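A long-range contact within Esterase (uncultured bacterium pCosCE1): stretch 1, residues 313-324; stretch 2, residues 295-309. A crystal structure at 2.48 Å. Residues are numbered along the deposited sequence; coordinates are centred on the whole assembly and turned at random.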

# COMPACT_ATOMS: atom_id res chain seq x y z
N TRP A 313 -10.09 -0.38 14.32
CA TRP A 313 -8.97 0.14 13.51
C TRP A 313 -9.20 1.61 13.11
O TRP A 313 -10.25 1.93 12.50
CB TRP A 313 -8.84 -0.75 12.29
CG TRP A 313 -8.33 -2.13 12.52
CD1 TRP A 313 -9.06 -3.27 12.63
CD2 TRP A 313 -6.95 -2.54 12.51
NE1 TRP A 313 -8.24 -4.36 12.72
CE2 TRP A 313 -6.94 -3.94 12.63
CE3 TRP A 313 -5.73 -1.86 12.41
CZ2 TRP A 313 -5.75 -4.67 12.68
CZ3 TRP A 313 -4.56 -2.58 12.43
CH2 TRP A 313 -4.58 -3.97 12.56
N GLY A 314 -8.28 2.49 13.51
CA GLY A 314 -8.18 3.88 13.07
C GLY A 314 -7.20 3.97 11.92
O GLY A 314 -7.02 2.97 11.22
N PHE A 315 -6.55 5.11 11.75
CA PHE A 315 -5.51 5.31 10.73
C PHE A 315 -4.46 6.30 11.23
O PHE A 315 -4.80 7.30 11.92
CB PHE A 315 -6.12 5.81 9.43
CG PHE A 315 -5.33 5.42 8.21
CD1 PHE A 315 -5.54 4.20 7.60
CD2 PHE A 315 -4.39 6.27 7.67
CE1 PHE A 315 -4.81 3.84 6.48
CE2 PHE A 315 -3.68 5.92 6.54
CZ PHE A 315 -3.87 4.69 5.96
N GLY A 316 -3.22 6.01 10.88
CA GLY A 316 -2.04 6.79 11.26
C GLY A 316 -1.47 7.47 10.04
O GLY A 316 -2.28 8.05 9.28
N PHE A 317 -0.14 7.43 9.91
CA PHE A 317 0.62 7.80 8.70
C PHE A 317 1.27 6.52 8.17
O PHE A 317 2.23 6.04 8.83
CB PHE A 317 1.67 8.85 9.01
CG PHE A 317 1.19 10.12 9.67
CD1 PHE A 317 -0.11 10.58 9.50
CD2 PHE A 317 2.07 10.89 10.42
CE1 PHE A 317 -0.54 11.75 10.10
CE2 PHE A 317 1.65 12.08 11.00
CZ PHE A 317 0.34 12.50 10.84
N GLY A 318 0.74 5.98 7.07
CA GLY A 318 1.30 4.80 6.37
C GLY A 318 0.41 3.56 6.45
O GLY A 318 0.61 2.66 5.63
N GLY A 319 -0.53 3.49 7.38
CA GLY A 319 -1.52 2.39 7.43
C GLY A 319 -2.49 2.54 8.58
O GLY A 319 -2.50 3.59 9.19
N ALA A 320 -3.29 1.51 8.83
CA ALA A 320 -4.35 1.47 9.85
C ALA A 320 -3.72 1.16 11.22
O ALA A 320 -2.74 0.36 11.26
CB ALA A 320 -5.41 0.45 9.50
N VAL A 321 -4.27 1.76 12.27
CA VAL A 321 -3.78 1.64 13.66
C VAL A 321 -4.84 0.87 14.43
O VAL A 321 -5.99 1.31 14.39
CB VAL A 321 -3.55 3.02 14.29
CG1 VAL A 321 -3.32 2.92 15.80
CG2 VAL A 321 -2.42 3.76 13.59
N LEU A 322 -4.45 -0.20 15.11
CA LEU A 322 -5.35 -1.00 15.96
C LEU A 322 -5.49 -0.26 17.29
O LEU A 322 -4.46 -0.06 17.96
CB LEU A 322 -4.74 -2.38 16.14
CG LEU A 322 -5.58 -3.38 16.92
CD1 LEU A 322 -6.94 -3.52 16.26
CD2 LEU A 322 -4.89 -4.73 17.00
N GLU A 323 -6.68 0.20 17.62
CA GLU A 323 -6.99 0.83 18.94
C GLU A 323 -7.60 -0.21 19.89
O GLU A 323 -7.36 -0.10 21.08
CB GLU A 323 -7.93 2.03 18.76
CG GLU A 323 -7.31 3.24 18.07
CD GLU A 323 -7.68 4.57 18.72
OE1 GLU A 323 -6.97 4.94 19.66
OE2 GLU A 323 -8.68 5.22 18.32
N ASP A 324 -8.37 -1.19 19.38
CA ASP A 324 -9.14 -2.15 20.20
C ASP A 324 -9.07 -3.56 19.60
O ASP A 324 -10.02 -3.95 18.89
CB ASP A 324 -10.58 -1.68 20.33
CG ASP A 324 -11.41 -2.46 21.34
OD1 ASP A 324 -11.08 -3.63 21.62
OD2 ASP A 324 -12.39 -1.89 21.82
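Stretch 2, residues 295-309: ALMRQAHVGSHAETQ

Stretch 2 leaves the end of a helix at residues 295-297, continues as a bent loop through 298-301, straightening at Val302, makes a short 3-10 turn at 304-306 and ends in loop at Gln309. It runs antiparallel to the 313-317 limb of stretch 1, so that Met297 lies beside Phe317, Val302 beside Phe315 and Ser304 beside Gly314. The two stretches together bury 915 Å².

The centre of the contact is a single antiparallel bridge. Val302 N donates to Phe315 O at 2.8 Å and Phe315 N to Val302 O at 2.9 Å, and beside the bridge Phe315 CB lies 3.9 Å from Val302 CB. Further along, Phe317 N donates to Met297 O at 2.8 Å, tying Met297, near where the chain leaves the helix, to stretch 1.

Two glycines of stretch 1 provide the hollows into which carbonyls of stretch 2 settle. Gly314 CA lies 3.2 Å from Val302 O, and Gly316 CA lies 3.4 Å from Met297 O, both as CA-H...O contacts. An ideal CB on Gly314 would stand 2.2 Å from Val302 O, and one on Gly316 2.2 Å from Met297 O, both clashes, so the close approach of the chains depends on these bare backbones.

Phe317 is the residue of stretch 1 most covered by stretch 2 (121 Å²), and its ring stacks, offset, on the His301 ring, with centroids 3.8 Å apart and planes inclined by 10°. His301 is steadied from within its own stretch, His301 NE2 donating to Leu296 O at 2.9 Å. Leu296 and Met297 also pack against Phe317: Phe317 CE2 is 4.1 Å from Leu296 CG, and Phe317 CB is 4.1 Å from Met297 CG.

At the other end, stretch 2 packs along the Trp313 backbone and over one face of its indole. Thr308 N donates to Trp313 O at 3.0 Å, while Thr308 OG1 donates to Gly314 O at 2.7 Å; the same hydroxyl oxygen, OG1 of Thr308, packs 3.2 Å from Ala320 CB. Gln309 then lays its CB over one face of the indole, 3.6 Å from the centroid of the five-membered ring of Trp313.

The neighbouring strand also contributes. Val321 presses into the bend at 298-300, with CG1 of Val321 3.2 Å from Arg298 O and CG2 of Val321 3.5 Å from Gln299 O. Beyond it, Glu323 reaches over Ala300, Glu323 CD lying 3.4 Å from Ala300 CB, and its carboxylate accepts a hydrogen bond from Ser304 N to Glu323 OE2 at 3.3 Å, supplemented by a weak one from Ser304 OG to Glu323 OE2, also 3.3 Å.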

# COMPACT_ATOMS: atom_id res chain seq x y z
N ALA A 295 6.77 6.38 16.26
CA ALA A 295 5.66 6.39 17.25
C ALA A 295 4.53 7.30 16.77
O ALA A 295 3.36 6.92 16.97
CB ALA A 295 6.13 6.82 18.62
N LEU A 296 4.89 8.46 16.21
CA LEU A 296 3.94 9.44 15.62
C LEU A 296 3.14 8.76 14.50
O LEU A 296 1.90 8.93 14.47
CB LEU A 296 4.72 10.64 15.09
CG LEU A 296 3.91 11.70 14.34
CD1 LEU A 296 2.82 12.27 15.24
CD2 LEU A 296 4.81 12.81 13.80
N MET A 297 3.81 7.98 13.65
CA MET A 297 3.19 7.38 12.44
C MET A 297 2.10 6.37 12.84
O MET A 297 1.18 6.17 12.03
CB MET A 297 4.25 6.77 11.53
CG MET A 297 5.17 7.82 10.94
SD MET A 297 6.53 7.16 9.99
CE MET A 297 5.59 6.43 8.64
N ARG A 298 2.14 5.81 14.06
CA ARG A 298 1.19 4.75 14.52
C ARG A 298 0.25 5.30 15.61
O ARG A 298 -0.53 4.52 16.21
CB ARG A 298 1.96 3.51 14.99
CG ARG A 298 2.91 3.73 16.17
CD ARG A 298 3.14 2.47 16.98
NE ARG A 298 4.35 2.55 17.79
CZ ARG A 298 5.58 2.38 17.32
NH1 ARG A 298 5.79 2.11 16.04
NH2 ARG A 298 6.60 2.50 18.14
N GLN A 299 0.26 6.60 15.85
CA GLN A 299 -0.87 7.23 16.57
C GLN A 299 -2.15 7.11 15.73
O GLN A 299 -2.07 7.09 14.48
CB GLN A 299 -0.57 8.68 16.89
CG GLN A 299 0.44 8.85 18.01
CD GLN A 299 0.84 10.30 18.11
OE1 GLN A 299 1.96 10.62 18.53
NE2 GLN A 299 -0.06 11.19 17.71
N ALA A 300 -3.29 7.06 16.40
CA ALA A 300 -4.63 7.09 15.77
C ALA A 300 -5.01 8.54 15.40
O ALA A 300 -5.97 9.06 15.98
CB ALA A 300 -5.64 6.48 16.72
N HIS A 301 -4.29 9.15 14.44
CA HIS A 301 -4.59 10.48 13.83
C HIS A 301 -6.05 10.46 13.37
O HIS A 301 -6.68 11.48 13.50
CB HIS A 301 -3.65 10.83 12.68
CG HIS A 301 -2.23 11.01 13.11
ND1 HIS A 301 -1.80 12.19 13.68
CD2 HIS A 301 -1.17 10.17 13.07
CE1 HIS A 301 -0.52 12.06 13.97
NE2 HIS A 301 -0.12 10.84 13.60
N VAL A 302 -6.52 9.32 12.89
CA VAL A 302 -7.96 9.01 12.65
C VAL A 302 -8.36 7.96 13.67
O VAL A 302 -7.67 6.95 13.74
CB VAL A 302 -8.19 8.53 11.21
CG1 VAL A 302 -9.53 7.83 11.07
CG2 VAL A 302 -8.07 9.67 10.22
N GLY A 303 -9.44 8.20 14.43
CA GLY A 303 -9.94 7.29 15.48
C GLY A 303 -10.54 6.03 14.89
O GLY A 303 -10.83 6.04 13.70
N SER A 304 -10.68 4.98 15.72
CA SER A 304 -11.22 3.64 15.35
C SER A 304 -12.73 3.71 15.02
O SER A 304 -13.29 2.68 14.59
CB SER A 304 -10.92 2.62 16.43
OG SER A 304 -11.19 3.11 17.74
N HIS A 305 -13.36 4.87 15.19
CA HIS A 305 -14.74 5.14 14.70
C HIS A 305 -14.76 4.88 13.19
O HIS A 305 -15.79 4.42 12.69
CB HIS A 305 -15.27 6.52 15.16
CG HIS A 305 -14.64 7.71 14.51
ND1 HIS A 305 -15.18 8.31 13.37
CD2 HIS A 305 -13.54 8.44 14.82
CE1 HIS A 305 -14.43 9.33 13.00
NE2 HIS A 305 -13.40 9.43 13.87
N ALA A 306 -13.62 5.08 12.51
CA ALA A 306 -13.49 5.02 11.03
C ALA A 306 -13.52 3.58 10.51
O ALA A 306 -13.76 3.41 9.29
CB ALA A 306 -12.24 5.73 10.59
N GLU A 307 -13.27 2.59 11.37
CA GLU A 307 -13.33 1.13 11.05
C GLU A 307 -12.48 0.79 9.82
O GLU A 307 -12.97 0.06 8.94
CB GLU A 307 -14.78 0.68 10.82
CG GLU A 307 -15.64 0.88 12.06
CD GLU A 307 -16.96 0.12 12.14
OE1 GLU A 307 -17.29 -0.65 11.20
OE2 GLU A 307 -17.63 0.30 13.18
N THR A 308 -11.24 1.24 9.76
CA THR A 308 -10.50 1.26 8.48
C THR A 308 -10.13 -0.15 7.99
O THR A 308 -9.90 -0.30 6.79
CB THR A 308 -9.29 2.18 8.60
OG1 THR A 308 -8.42 1.44 9.45
CG2 THR A 308 -9.67 3.54 9.13
N GLN A 309 -10.04 -1.13 8.89
CA GLN A 309 -9.94 -2.58 8.60
C GLN A 309 -11.08 -3.29 9.33
O GLN A 309 -10.86 -4.41 9.84
CB GLN A 309 -8.63 -3.18 9.09
CG GLN A 309 -7.39 -2.44 8.60
CD GLN A 309 -7.00 -2.94 7.24
OE1 GLN A 309 -6.10 -3.76 7.11
NE2 GLN A 309 -7.70 -2.48 6.22